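PDB 1RWZ: DNA polymerase sliding clamp from Archaeoglobus fulgidus, which forms a homotrimeric ring through which DNA passes, and as a moving platform probably tethers DNA polymerase and other proteins to DNA during replication. Local coordinates for residues I2-T7 / V87-E92; T7-K12 / E226-R231; E24-F29 / S114-E119; I67-D72 / V108-P113; I131-G136 / L211-G216. All coordinates share one frame; numbering follows the deposited sequence.

Contact 1: residues I2-T7 / V87-E92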
# COMPACT_ATOMS: atom_id res chain seq x y z
N ILE A 2 21.50 32.62 3.51
CA ILE A 2 21.47 31.46 2.64
C ILE A 2 20.06 31.40 2.08
O ILE A 2 19.09 31.50 2.84
CB ILE A 2 21.74 30.16 3.41
CG1 ILE A 2 23.20 30.11 3.87
CG2 ILE A 2 21.39 28.95 2.55
CD1 ILE A 2 23.51 28.95 4.78
N ASP A 3 19.93 31.27 0.77
CA ASP A 3 18.62 31.18 0.15
C ASP A 3 18.75 30.29 -1.08
O ASP A 3 19.33 30.70 -2.08
CB ASP A 3 18.10 32.56 -0.24
CG ASP A 3 16.73 32.51 -0.87
OD1 ASP A 3 16.00 31.53 -0.63
OD2 ASP A 3 16.37 33.47 -1.59
N VAL A 4 18.22 29.08 -0.98
CA VAL A 4 18.30 28.14 -2.08
C VAL A 4 16.93 27.54 -2.40
O VAL A 4 16.05 27.49 -1.55
CB VAL A 4 19.28 26.98 -1.76
CG1 VAL A 4 20.64 27.55 -1.37
CG2 VAL A 4 18.73 26.12 -0.62
N ILE A 5 16.77 27.11 -3.65
CA ILE A 5 15.52 26.49 -4.07
C ILE A 5 15.89 25.18 -4.76
O ILE A 5 16.77 25.14 -5.62
CB ILE A 5 14.74 27.41 -5.03
CG1 ILE A 5 14.34 28.69 -4.29
CG2 ILE A 5 13.50 26.69 -5.56
CD1 ILE A 5 13.49 29.66 -5.11
N MET A 6 15.23 24.11 -4.34
CA MET A 6 15.50 22.78 -4.87
C MET A 6 14.20 22.01 -5.04
O MET A 6 13.18 22.39 -4.48
CB MET A 6 16.40 22.04 -3.87
CG MET A 6 15.71 21.79 -2.52
SD MET A 6 16.88 21.61 -1.14
CE MET A 6 17.68 20.12 -1.60
N THR A 7 14.22 20.92 -5.81
CA THR A 7 13.00 20.14 -5.99
C THR A 7 12.71 19.38 -4.70
O THR A 7 13.63 19.06 -3.93
CB THR A 7 13.13 19.11 -7.12
OG1 THR A 7 14.03 18.06 -6.73
CG2 THR A 7 13.65 19.77 -8.39
N VAL A 87 11.01 23.54 -3.19
CA VAL A 87 11.22 23.92 -1.80
C VAL A 87 12.32 24.96 -1.67
O VAL A 87 13.38 24.84 -2.29
CB VAL A 87 11.62 22.70 -0.94
CG1 VAL A 87 11.63 23.09 0.53
CG2 VAL A 87 10.67 21.55 -1.20
N GLU A 88 12.06 25.99 -0.87
CA GLU A 88 13.05 27.04 -0.65
C GLU A 88 13.56 26.92 0.79
O GLU A 88 12.77 26.76 1.72
CB GLU A 88 12.43 28.42 -0.88
CG GLU A 88 13.39 29.59 -0.64
CD GLU A 88 12.81 30.93 -1.06
OE1 GLU A 88 11.57 31.07 -1.06
OE2 GLU A 88 13.59 31.86 -1.38
N LEU A 89 14.87 26.97 0.95
CA LEU A 89 15.49 26.90 2.27
C LEU A 89 16.12 28.25 2.52
O LEU A 89 16.86 28.76 1.67
CB LEU A 89 16.57 25.81 2.32
CG LEU A 89 16.15 24.38 2.00
CD1 LEU A 89 17.36 23.46 2.11
CD2 LEU A 89 15.05 23.93 2.95
N ILE A 90 15.83 28.83 3.68
CA ILE A 90 16.39 30.14 4.01
C ILE A 90 16.97 30.17 5.42
O ILE A 90 16.36 29.65 6.36
CB ILE A 90 15.31 31.24 3.93
CG1 ILE A 90 14.71 31.31 2.53
CG2 ILE A 90 15.92 32.59 4.32
CD1 ILE A 90 13.54 32.28 2.42
N VAL A 91 18.15 30.76 5.54
CA VAL A 91 18.80 30.92 6.84
C VAL A 91 19.25 32.37 6.84
O VAL A 91 20.22 32.74 6.18
CB VAL A 91 20.03 30.01 7.01
CG1 VAL A 91 20.67 30.26 8.37
CG2 VAL A 91 19.61 28.55 6.89
N GLU A 92 18.52 33.21 7.57
CA GLU A 92 18.82 34.64 7.65
C GLU A 92 19.80 34.98 8.76
O GLU A 92 20.55 35.94 8.65
CB GLU A 92 17.52 35.42 7.85
CG GLU A 92 16.43 35.04 6.87
CD GLU A 92 15.18 35.87 7.04
OE1 GLU A 92 14.64 35.90 8.17
OE2 GLU A 92 14.73 36.49 6.05
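An antiparallel strand pair in the five-stranded sheet of the N-terminal clamp domain joins Ile2-Met6 to Val87-Val91. The segment axes run 163° apart, and six backbone bonds tie the hydrogen-bonded pairs Ile2-Val91, Val4-Leu89 and Met6-Val87. The shortest include Leu89 N to Val4 O at 2.8 Å. The side chains of these six residues share one face of the sheet, which is buried. There Val4 CG2, set between its backbone N and carbonyl carbon (CG1 taking chi1 -54°), presses on Leu89 CB at 3.7 Å. Beyond it Met6, bent at its last torsion, brings SD to 3.8 Å from Leu89 CD1. The other face carries Asp3, Ile5, Glu88 and Ile90 and is more polar. Asp3 and Glu88 sit diagonally across the pair, with their carboxylates nearly coplanar (27°) and Asp3 OD1 only 2.5 Å from Glu88 OE2. Two oxygens so close suggest that one acid probably holds a proton. Asp3 OD1 also lies 3.4 Å from Ile90 CG1, the two side chains pointing the same way, while Ile5 CG1 rests on Glu88 CG at 3.9 Å. Strand 58-61 flanks the pair beside 2-7, strand 96-101 flanks it beside 86-91, and Ile2 and Val91 both touch Lys65 of strand 65-70.

Contact 2: residues T7-K12 / E226-R231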
# COMPACT_ATOMS: atom_id res chain seq x y z
N THR A 7 14.22 20.92 -5.81
CA THR A 7 13.00 20.14 -5.99
C THR A 7 12.71 19.38 -4.70
O THR A 7 13.63 19.06 -3.93
CB THR A 7 13.13 19.11 -7.12
OG1 THR A 7 14.03 18.06 -6.73
CG2 THR A 7 13.65 19.77 -8.39
N GLY A 8 11.43 19.10 -4.46
CA GLY A 8 11.05 18.37 -3.26
C GLY A 8 11.72 17.02 -3.20
O GLY A 8 12.17 16.59 -2.13
N GLU A 9 11.79 16.33 -4.33
CA GLU A 9 12.42 15.02 -4.37
C GLU A 9 13.88 15.10 -3.95
O GLU A 9 14.39 14.21 -3.26
CB GLU A 9 12.31 14.41 -5.78
CG GLU A 9 12.96 13.03 -5.90
CD GLU A 9 12.86 12.45 -7.30
OE1 GLU A 9 12.81 13.23 -8.27
OE2 GLU A 9 12.84 11.20 -7.42
N LEU A 10 14.57 16.16 -4.36
CA LEU A 10 15.98 16.30 -3.99
C LEU A 10 16.12 16.42 -2.48
O LEU A 10 16.95 15.74 -1.87
CB LEU A 10 16.58 17.53 -4.68
CG LEU A 10 18.08 17.80 -4.48
CD1 LEU A 10 18.90 16.55 -4.79
CD2 LEU A 10 18.49 18.95 -5.38
N LEU A 11 15.31 17.27 -1.86
CA LEU A 11 15.39 17.44 -0.41
C LEU A 11 14.99 16.16 0.33
O LEU A 11 15.66 15.73 1.27
CB LEU A 11 14.51 18.60 0.05
CG LEU A 11 14.48 18.89 1.56
CD1 LEU A 11 15.89 19.06 2.09
CD2 LEU A 11 13.67 20.14 1.82
N LYS A 12 13.90 15.54 -0.10
CA LYS A 12 13.41 14.32 0.54
C LYS A 12 14.41 13.17 0.48
O LYS A 12 14.65 12.48 1.48
CB LYS A 12 12.08 13.89 -0.10
CG LYS A 12 10.94 14.90 0.11
CD LYS A 12 9.75 14.65 -0.82
CE LYS A 12 9.01 13.35 -0.51
NZ LYS A 12 8.25 13.42 0.77
N GLU A 226 24.22 8.13 -7.53
CA GLU A 226 23.91 9.42 -8.14
C GLU A 226 22.40 9.35 -8.24
O GLU A 226 21.84 8.54 -8.98
CB GLU A 226 24.60 9.55 -9.50
CG GLU A 226 26.12 9.60 -9.33
CD GLU A 226 26.88 9.79 -10.62
OE1 GLU A 226 26.90 10.92 -11.15
OE2 GLU A 226 27.46 8.80 -11.10
N LEU A 227 21.74 10.20 -7.46
CA LEU A 227 20.28 10.19 -7.34
C LEU A 227 19.54 11.43 -7.81
O LEU A 227 20.12 12.48 -8.03
CB LEU A 227 19.91 9.94 -5.88
CG LEU A 227 20.67 8.81 -5.17
CD1 LEU A 227 20.34 8.83 -3.67
CD2 LEU A 227 20.28 7.49 -5.79
N VAL A 228 18.22 11.28 -7.91
CA VAL A 228 17.32 12.36 -8.31
C VAL A 228 17.72 13.00 -9.63
O VAL A 228 18.04 14.19 -9.70
CB VAL A 228 17.25 13.45 -7.21
CG1 VAL A 228 16.09 14.40 -7.47
CG2 VAL A 228 17.08 12.78 -5.84
N GLY A 229 17.69 12.20 -10.69
CA GLY A 229 18.07 12.71 -12.00
C GLY A 229 19.53 13.12 -12.04
O GLY A 229 19.93 13.98 -12.82
N GLY A 230 20.34 12.48 -11.20
CA GLY A 230 21.76 12.80 -11.16
C GLY A 230 22.07 14.13 -10.49
O GLY A 230 23.17 14.66 -10.65
N ARG A 231 21.12 14.66 -9.74
CA ARG A 231 21.32 15.93 -9.06
C ARG A 231 22.14 15.81 -7.78
O ARG A 231 22.83 16.75 -7.38
CB ARG A 231 19.97 16.57 -8.70
CG ARG A 231 19.13 17.04 -9.89
CD ARG A 231 17.90 17.77 -9.34
NE ARG A 231 16.96 18.24 -10.36
CZ ARG A 231 16.16 17.46 -11.08
NH1 ARG A 231 16.19 16.14 -10.93
NH2 ARG A 231 15.30 18.01 -11.93
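Val228 O is gripped twice by Arg231, and the turn so formed sets Val228 and Arg231 against Thr7, Glu9 and Leu10. Arg231 N closes the type I' turn on this oxygen at 3.1 Å. Arg231 NH1 reaches Val228 O from the other face of the carbonyl plane, at 3.0 Å and 56° out of that plane, so the side chain folds back over its own turn. The helix start has a bond of its own: Leu10 N donates to Thr7 OG1 at 3.1 Å, the N-cap of helix 8-19. Between helix start and turn the touching is van der Waals in kind, mostly carbon. Val228 CG1 lies alongside Glu9, whose extended chain runs past it in the opposite direction, and comes within 3.6 Å of Glu9 OE1. The same methyl is 4.2 Å from Leu10 CB. Leu10 forks against the arginine stem, with CD1 at 4.1 Å from Arg231 CB and CD2 facing Arg231 CD. Thr7 CG2 meets the arginine tip to tip, over one face of the guanidinium. The contact thus joins the first helix of the N-terminal domain to the turn between strands 221-227 and 232-238 of the C-terminal domain. The bonds of Thr7 OG1 and Arg231 NH1 stay inside their own segments, which implies fitting by shape, with at most a weak attraction between Glu9 OE1 and Arg231 NH1, 5.2 Å apart.

Contact 3: residues E24-F29 / S114-E119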
# COMPACT_ATOMS: atom_id res chain seq x y z
N GLU A 24 21.13 13.93 13.77
CA GLU A 24 21.59 15.32 13.71
C GLU A 24 22.77 15.35 12.76
O GLU A 24 23.49 14.36 12.64
CB GLU A 24 22.08 15.81 15.07
CG GLU A 24 21.17 15.54 16.24
CD GLU A 24 21.75 16.09 17.53
OE1 GLU A 24 22.94 15.81 17.81
OE2 GLU A 24 21.03 16.81 18.25
N ALA A 25 22.98 16.48 12.10
CA ALA A 25 24.10 16.58 11.17
C ALA A 25 24.48 18.01 10.84
O ALA A 25 23.66 18.92 10.94
CB ALA A 25 23.76 15.83 9.88
N ARG A 26 25.74 18.19 10.47
CA ARG A 26 26.23 19.51 10.08
C ARG A 26 26.01 19.61 8.58
O ARG A 26 26.41 18.71 7.83
CB ARG A 26 27.72 19.66 10.35
CG ARG A 26 28.12 19.81 11.81
CD ARG A 26 29.57 20.30 11.89
NE ARG A 26 30.12 20.24 13.24
CZ ARG A 26 30.26 19.12 13.93
NH1 ARG A 26 29.89 17.96 13.40
NH2 ARG A 26 30.78 19.14 15.15
N ILE A 27 25.39 20.69 8.13
CA ILE A 27 25.16 20.90 6.71
C ILE A 27 25.98 22.11 6.28
O ILE A 27 25.82 23.20 6.83
CB ILE A 27 23.67 21.20 6.41
CG1 ILE A 27 22.79 20.08 6.96
CG2 ILE A 27 23.48 21.36 4.90
CD1 ILE A 27 23.14 18.71 6.45
N HIS A 28 26.86 21.90 5.31
CA HIS A 28 27.72 22.96 4.82
C HIS A 28 27.21 23.54 3.51
O HIS A 28 26.99 22.81 2.55
CB HIS A 28 29.14 22.43 4.59
CG HIS A 28 29.75 21.77 5.78
ND1 HIS A 28 30.38 22.47 6.78
CD2 HIS A 28 29.82 20.46 6.14
CE1 HIS A 28 30.81 21.63 7.71
NE2 HIS A 28 30.48 20.40 7.34
N PHE A 29 27.02 24.85 3.49
CA PHE A 29 26.61 25.52 2.26
C PHE A 29 27.89 26.17 1.75
O PHE A 29 28.31 27.22 2.24
CB PHE A 29 25.54 26.57 2.53
CG PHE A 29 24.18 25.98 2.78
CD1 PHE A 29 23.83 25.52 4.05
CD2 PHE A 29 23.27 25.83 1.74
CE1 PHE A 29 22.59 24.93 4.27
CE2 PHE A 29 22.03 25.24 1.95
CZ PHE A 29 21.68 24.79 3.22
N SER A 114 28.69 22.89 17.03
CA SER A 114 29.64 22.35 18.00
C SER A 114 29.03 21.27 18.89
O SER A 114 29.73 20.37 19.34
CB SER A 114 30.19 23.48 18.87
OG SER A 114 30.78 24.49 18.07
N ALA A 115 27.73 21.38 19.14
CA ALA A 115 27.04 20.41 19.98
C ALA A 115 26.87 19.08 19.25
O ALA A 115 26.53 18.06 19.85
CB ALA A 115 25.68 20.96 20.38
N ILE A 116 27.10 19.10 17.94
CA ILE A 116 26.98 17.91 17.12
C ILE A 116 28.31 17.16 17.07
O ILE A 116 29.37 17.78 17.14
CB ILE A 116 26.55 18.27 15.68
CG1 ILE A 116 25.19 18.98 15.71
CG2 ILE A 116 26.47 17.02 14.81
CD1 ILE A 116 24.67 19.38 14.34
N ARG A 117 28.25 15.84 16.97
CA ARG A 117 29.45 15.02 16.92
C ARG A 117 30.46 15.56 15.91
O ARG A 117 30.10 15.88 14.78
CB ARG A 117 29.10 13.58 16.57
CG ARG A 117 30.32 12.72 16.31
CD ARG A 117 29.95 11.28 16.02
NE ARG A 117 31.14 10.50 15.66
CZ ARG A 117 31.14 9.19 15.45
NH1 ARG A 117 30.01 8.49 15.58
NH2 ARG A 117 32.26 8.57 15.11
N LYS A 118 31.72 15.64 16.34
CA LYS A 118 32.81 16.14 15.51
C LYS A 118 32.69 15.72 14.05
O LYS A 118 32.32 14.59 13.74
CB LYS A 118 34.15 15.64 16.06
CG LYS A 118 34.63 16.36 17.31
CD LYS A 118 35.02 17.80 17.01
CE LYS A 118 35.59 18.49 18.24
NZ LYS A 118 36.02 19.89 17.95
N GLU A 119 33.01 16.65 13.16
CA GLU A 119 32.95 16.39 11.72
C GLU A 119 33.95 15.29 11.38
O GLU A 119 35.15 15.43 11.63
CB GLU A 119 33.31 17.67 10.96
CG GLU A 119 32.98 17.65 9.49
CD GLU A 119 31.49 17.74 9.23
OE1 GLU A 119 31.10 17.90 8.05
OE2 GLU A 119 30.70 17.65 10.19
O HOH W 1 25.67 14.30 16.96
O HOH W 2 28.78 17.47 7.34
O HOH W 3 33.22 20.46 16.55
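Strand 24-29 and segment 114-119, a 3-10 turn running on as loop, meet without beta pairing, the nearest CA atoms, those of Ala25 and Ile116, being 6.7 Å apart. The second segment belongs to the interdomain connecting loop of PCNA clamps, and Arg26 anchors it. From an extended chain, Arg26 NH1 donates to Arg117 O almost straight (176°), with the oxygen in the guanidinium plane; the 2.5 Å distance is unusually short, so its exact length is doubtful. NH2 adds a weak bond to Ile116 O at 2.8 Å. Ile116 CB lies over one guanidinium face, offset toward the rim, and Glu119 N over the opposite one. Glu119, bent at chi2 (72°), turns its carboxylate back to two donors, Arg26 and His28. OE2 makes a long salt bridge to Arg26 NH1, at 3.3 Å, with the two planes 82° apart. OE1, near the ring plane of His28, accepts a hydrogen bond from NE2 at 2.7 Å, the donor coming from above the carboxylate plane; His28 ND1 is hydrogen-bonded to Thr66 OG1. Ile116 also sends CD1 to within 3.6 Å of Ala25 O. At the other end, one water donates to Glu24 OE1 and accepts a hydrogen bond from Arg117 N, 3.0 Å away.

Contact 4: residues I67-D72 / V108-P113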
# COMPACT_ATOMS: atom_id res chain seq x y z
N ILE A 67 25.60 24.86 9.22
CA ILE A 67 24.50 24.89 10.18
C ILE A 67 24.30 23.50 10.77
O ILE A 67 24.69 22.50 10.17
CB ILE A 67 23.17 25.35 9.51
CG1 ILE A 67 22.80 24.41 8.35
CG2 ILE A 67 23.29 26.79 9.03
CD1 ILE A 67 21.43 24.67 7.76
N GLY A 68 23.73 23.45 11.97
CA GLY A 68 23.47 22.19 12.63
C GLY A 68 21.99 21.91 12.47
O GLY A 68 21.16 22.75 12.82
N VAL A 69 21.64 20.73 11.96
CA VAL A 69 20.25 20.41 11.73
C VAL A 69 19.74 19.13 12.38
O VAL A 69 20.43 18.10 12.39
CB VAL A 69 19.98 20.31 10.21
CG1 VAL A 69 18.50 20.10 9.94
CG2 VAL A 69 20.47 21.56 9.51
N ASP A 70 18.53 19.20 12.93
CA ASP A 70 17.89 18.05 13.53
C ASP A 70 17.31 17.30 12.34
O ASP A 70 16.27 17.68 11.79
CB ASP A 70 16.74 18.48 14.45
CG ASP A 70 16.07 17.32 15.15
OD1 ASP A 70 15.94 16.23 14.53
OD2 ASP A 70 15.65 17.48 16.31
N MET A 71 17.98 16.23 11.92
CA MET A 71 17.54 15.47 10.76
C MET A 71 16.22 14.72 10.95
O MET A 71 15.49 14.52 9.98
CB MET A 71 18.64 14.51 10.32
CG MET A 71 19.93 15.21 9.90
SD MET A 71 19.66 16.50 8.66
CE MET A 71 19.28 15.51 7.24
N ASP A 72 15.91 14.30 12.17
CA ASP A 72 14.65 13.60 12.39
C ASP A 72 13.50 14.55 12.06
O ASP A 72 12.52 14.15 11.44
CB ASP A 72 14.51 13.11 13.83
CG ASP A 72 15.48 11.99 14.18
OD1 ASP A 72 15.72 11.12 13.32
OD2 ASP A 72 15.98 11.98 15.32
N VAL A 108 12.31 25.99 11.81
CA VAL A 108 12.85 25.08 12.80
C VAL A 108 14.11 25.68 13.41
O VAL A 108 14.91 26.31 12.71
CB VAL A 108 13.17 23.69 12.22
CG1 VAL A 108 14.23 23.79 11.14
CG2 VAL A 108 13.63 22.75 13.33
N ALA A 109 14.27 25.49 14.71
CA ALA A 109 15.44 26.00 15.40
C ALA A 109 16.65 25.18 14.98
O ALA A 109 16.60 23.95 14.94
CB ALA A 109 15.24 25.92 16.91
N LEU A 110 17.74 25.86 14.65
CA LEU A 110 18.97 25.19 14.26
C LEU A 110 19.71 24.74 15.51
O LEU A 110 19.43 25.21 16.62
CB LEU A 110 19.84 26.14 13.44
CG LEU A 110 19.29 26.46 12.05
CD1 LEU A 110 20.15 27.52 11.38
CD2 LEU A 110 19.27 25.18 11.21
N ILE A 111 20.64 23.81 15.33
CA ILE A 111 21.43 23.28 16.44
C ILE A 111 22.83 23.85 16.35
O ILE A 111 23.36 24.06 15.26
CB ILE A 111 21.53 21.74 16.36
CG1 ILE A 111 20.13 21.12 16.38
CG2 ILE A 111 22.36 21.21 17.52
CD1 ILE A 111 20.14 19.63 16.15
N ASP A 112 23.44 24.12 17.50
CA ASP A 112 24.80 24.64 17.50
C ASP A 112 25.68 23.54 16.91
O ASP A 112 25.76 22.44 17.45
CB ASP A 112 25.24 24.98 18.93
CG ASP A 112 26.70 25.37 19.01
OD1 ASP A 112 27.17 26.11 18.12
OD2 ASP A 112 27.37 24.95 19.98
N PRO A 113 26.35 23.83 15.77
CA PRO A 113 27.22 22.86 15.11
C PRO A 113 28.19 22.15 16.05
O PRO A 113 28.47 20.96 15.89
CB PRO A 113 27.94 23.71 14.06
CG PRO A 113 26.91 24.73 13.71
CD PRO A 113 26.36 25.12 15.07
O HOH W 4 23.30 26.00 13.18
O HOH W 5 17.28 21.86 13.06
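Leu110 reaches over the edge of strand 65-70 and divides its methyls between Ile67 and Val69. Its CG is anti to the carbonyl carbon (chi1 -70°), and from there CD1 meets Ile67 CG2 at 4.0 Å. The other branch, CD2, faces Val69 CG2 at 4.2 Å and comes within 3.5 Å of Gly68 O. Both isoleucine and valine are crossed at a slant rather than stacked alongside. Ile111 turns the other way along the strand: its CD1 tip sits 3.6 Å from Asp70 N, close to Asp70 CB. Pro113 brings CG to 3.8 Å from Gly68 N. Gly68, between these groups, offers segment 108-113 a backbone without a side chain, and its O accepts from Ile111 N in a straight bond of 2.8 Å, with the donor 43° out of the carbonyl plane. Pairing goes little further, since the touching parts run 114° apart. Instead, one water bridges Gly68 N and Ile111 O, and a second joins Asp70 N to Ala109 O, 2.9 Å from the latter. The contact lies along the outer edge of the nine-stranded sheet, where strand 65-70 pairs with strand 24-30. Asp70 caps helix 71-78 at Arg73 N, Val69 packs on Ile74 of that helix, and Val108 pairs with a strand of the second subunit, carrying the neighbouring sheet across the interface.

Contact 5: residues I131-G136 / L211-G216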
# COMPACT_ATOMS: atom_id res chain seq x y z
N ILE A 131 33.25 -0.69 -10.27
CA ILE A 131 32.11 -1.27 -10.96
C ILE A 131 30.98 -0.25 -11.07
O ILE A 131 30.57 0.31 -10.05
CB ILE A 131 31.57 -2.51 -10.19
CG1 ILE A 131 32.70 -3.50 -9.92
CG2 ILE A 131 30.46 -3.18 -10.97
CD1 ILE A 131 33.23 -3.48 -8.50
N VAL A 132 30.50 -0.00 -12.28
CA VAL A 132 29.41 0.95 -12.48
C VAL A 132 28.20 0.18 -13.03
O VAL A 132 28.31 -0.53 -14.02
CB VAL A 132 29.80 2.07 -13.46
CG1 VAL A 132 28.65 3.08 -13.60
CG2 VAL A 132 31.05 2.79 -12.96
N MET A 133 27.07 0.33 -12.35
CA MET A 133 25.85 -0.37 -12.74
C MET A 133 24.61 0.42 -12.35
O MET A 133 24.71 1.52 -11.80
CB MET A 133 25.80 -1.74 -12.04
CG MET A 133 25.77 -1.65 -10.52
SD MET A 133 25.87 -3.26 -9.69
CE MET A 133 24.33 -3.97 -10.22
N ASP A 134 23.45 -0.14 -12.65
CA ASP A 134 22.19 0.50 -12.31
C ASP A 134 21.92 0.22 -10.83
O ASP A 134 22.03 -0.93 -10.39
CB ASP A 134 21.05 -0.09 -13.14
CG ASP A 134 19.72 0.56 -12.82
OD1 ASP A 134 19.45 1.65 -13.37
OD2 ASP A 134 18.96 -0.02 -12.02
N ALA A 135 21.58 1.25 -10.07
CA ALA A 135 21.32 1.10 -8.64
C ALA A 135 20.12 0.20 -8.36
O ALA A 135 20.09 -0.50 -7.34
CB ALA A 135 21.10 2.47 -8.01
N GLY A 136 19.15 0.20 -9.26
CA GLY A 136 17.97 -0.64 -9.08
C GLY A 136 18.31 -2.11 -9.17
O GLY A 136 17.76 -2.94 -8.44
N LEU A 211 25.11 3.74 -9.91
CA LEU A 211 25.85 3.30 -8.74
C LEU A 211 27.26 2.94 -9.17
O LEU A 211 27.44 2.17 -10.11
CB LEU A 211 25.20 2.08 -8.08
CG LEU A 211 26.07 1.37 -7.03
CD1 LEU A 211 26.37 2.32 -5.86
CD2 LEU A 211 25.36 0.13 -6.55
N THR A 212 28.24 3.51 -8.49
CA THR A 212 29.63 3.21 -8.77
C THR A 212 30.16 2.57 -7.49
O THR A 212 30.10 3.18 -6.42
CB THR A 212 30.45 4.48 -9.06
OG1 THR A 212 29.94 5.11 -10.24
CG2 THR A 212 31.94 4.13 -9.26
N ILE A 213 30.65 1.35 -7.62
CA ILE A 213 31.19 0.63 -6.47
C ILE A 213 32.71 0.62 -6.54
O ILE A 213 33.28 0.29 -7.57
CB ILE A 213 30.72 -0.84 -6.48
CG1 ILE A 213 29.19 -0.91 -6.52
CG2 ILE A 213 31.28 -1.57 -5.25
CD1 ILE A 213 28.65 -2.32 -6.73
N HIS A 214 33.35 1.01 -5.44
CA HIS A 214 34.81 0.99 -5.34
C HIS A 214 35.06 -0.13 -4.34
O HIS A 214 34.63 -0.04 -3.18
CB HIS A 214 35.33 2.33 -4.83
CG HIS A 214 35.05 3.48 -5.74
ND1 HIS A 214 35.80 3.74 -6.87
CD2 HIS A 214 34.07 4.41 -5.72
CE1 HIS A 214 35.30 4.78 -7.50
NE2 HIS A 214 34.24 5.21 -6.83
N LEU A 215 35.74 -1.19 -4.78
CA LEU A 215 35.95 -2.36 -3.94
C LEU A 215 37.39 -2.83 -3.79
O LEU A 215 38.16 -2.83 -4.75
CB LEU A 215 35.11 -3.51 -4.50
CG LEU A 215 35.07 -4.88 -3.83
CD1 LEU A 215 34.31 -4.79 -2.51
CD2 LEU A 215 34.37 -5.87 -4.76
N GLY A 216 37.73 -3.26 -2.58
CA GLY A 216 39.06 -3.77 -2.29
C GLY A 216 38.91 -5.10 -1.56
O GLY A 216 37.83 -5.68 -1.54
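Ile131 and Met133 set their bulk on one face of an antiparallel pair, against Leu211, Ile213 and Leu215 of the next strand. The two strands, 149° apart in direction, are neighbours in the nine-stranded sheet. Ile131 turns its outer methyl to an unusual torsion (chi2 103°), which brings CD1 within 3.9 Å of Ile213 O and fits it into the dip between Ile213 and Leu215, near Leu215 CB. The bump of Ile131 CB meets Ile213 CB directly, 4.2 Å away. Farther along, Met133 SD lies 4.2 Å from Ile213 CD1, while its CG faces Leu211 CD2. Where the strand gives way to helix 135-146, Leu211 fits in beside the small Ala135, CB to CB at 4.1 Å. On the other face Val132 and Thr212 stand side by side, with Val132 CG2 3.7 Å from Thr212 OG1. Four backbone bonds fix this fit, the shortest being Ile213 N to Ile131 O at 2.6 Å. Phe138 of helix 135-146 packs on Met133, Leu211 and Ile213 of the apolar face. The chemistry implies a division of labour: backbone amides set the register within the C-terminal domain, while hydrocarbon and sulfur fill the layer between sheet and helix.

How the contacts relate
From the N terminus, strand 2-7 opens contact 1, and helix 8-19, sharing Thr7 with it, opens contact 2. Strand 24-30 opens contact 3, and strand 65-70 opens contact 4. Contact 1 closes first, at 87-92, so it crosses contacts 2, 3 and 4. Contact 4 closes next at 108-113, nested inside contact 3, which closes at 114-119; the two touch, through backbone bonds between strands 24-30 and 65-70. Contact 5 opens and closes later, in series with contacts 1, 3 and 4, about 32 Å from contact 1 between centres. Contact 2 closes last, enclosing contacts 3, 4 and 5 and joining the N-terminal domain to the C-terminal one.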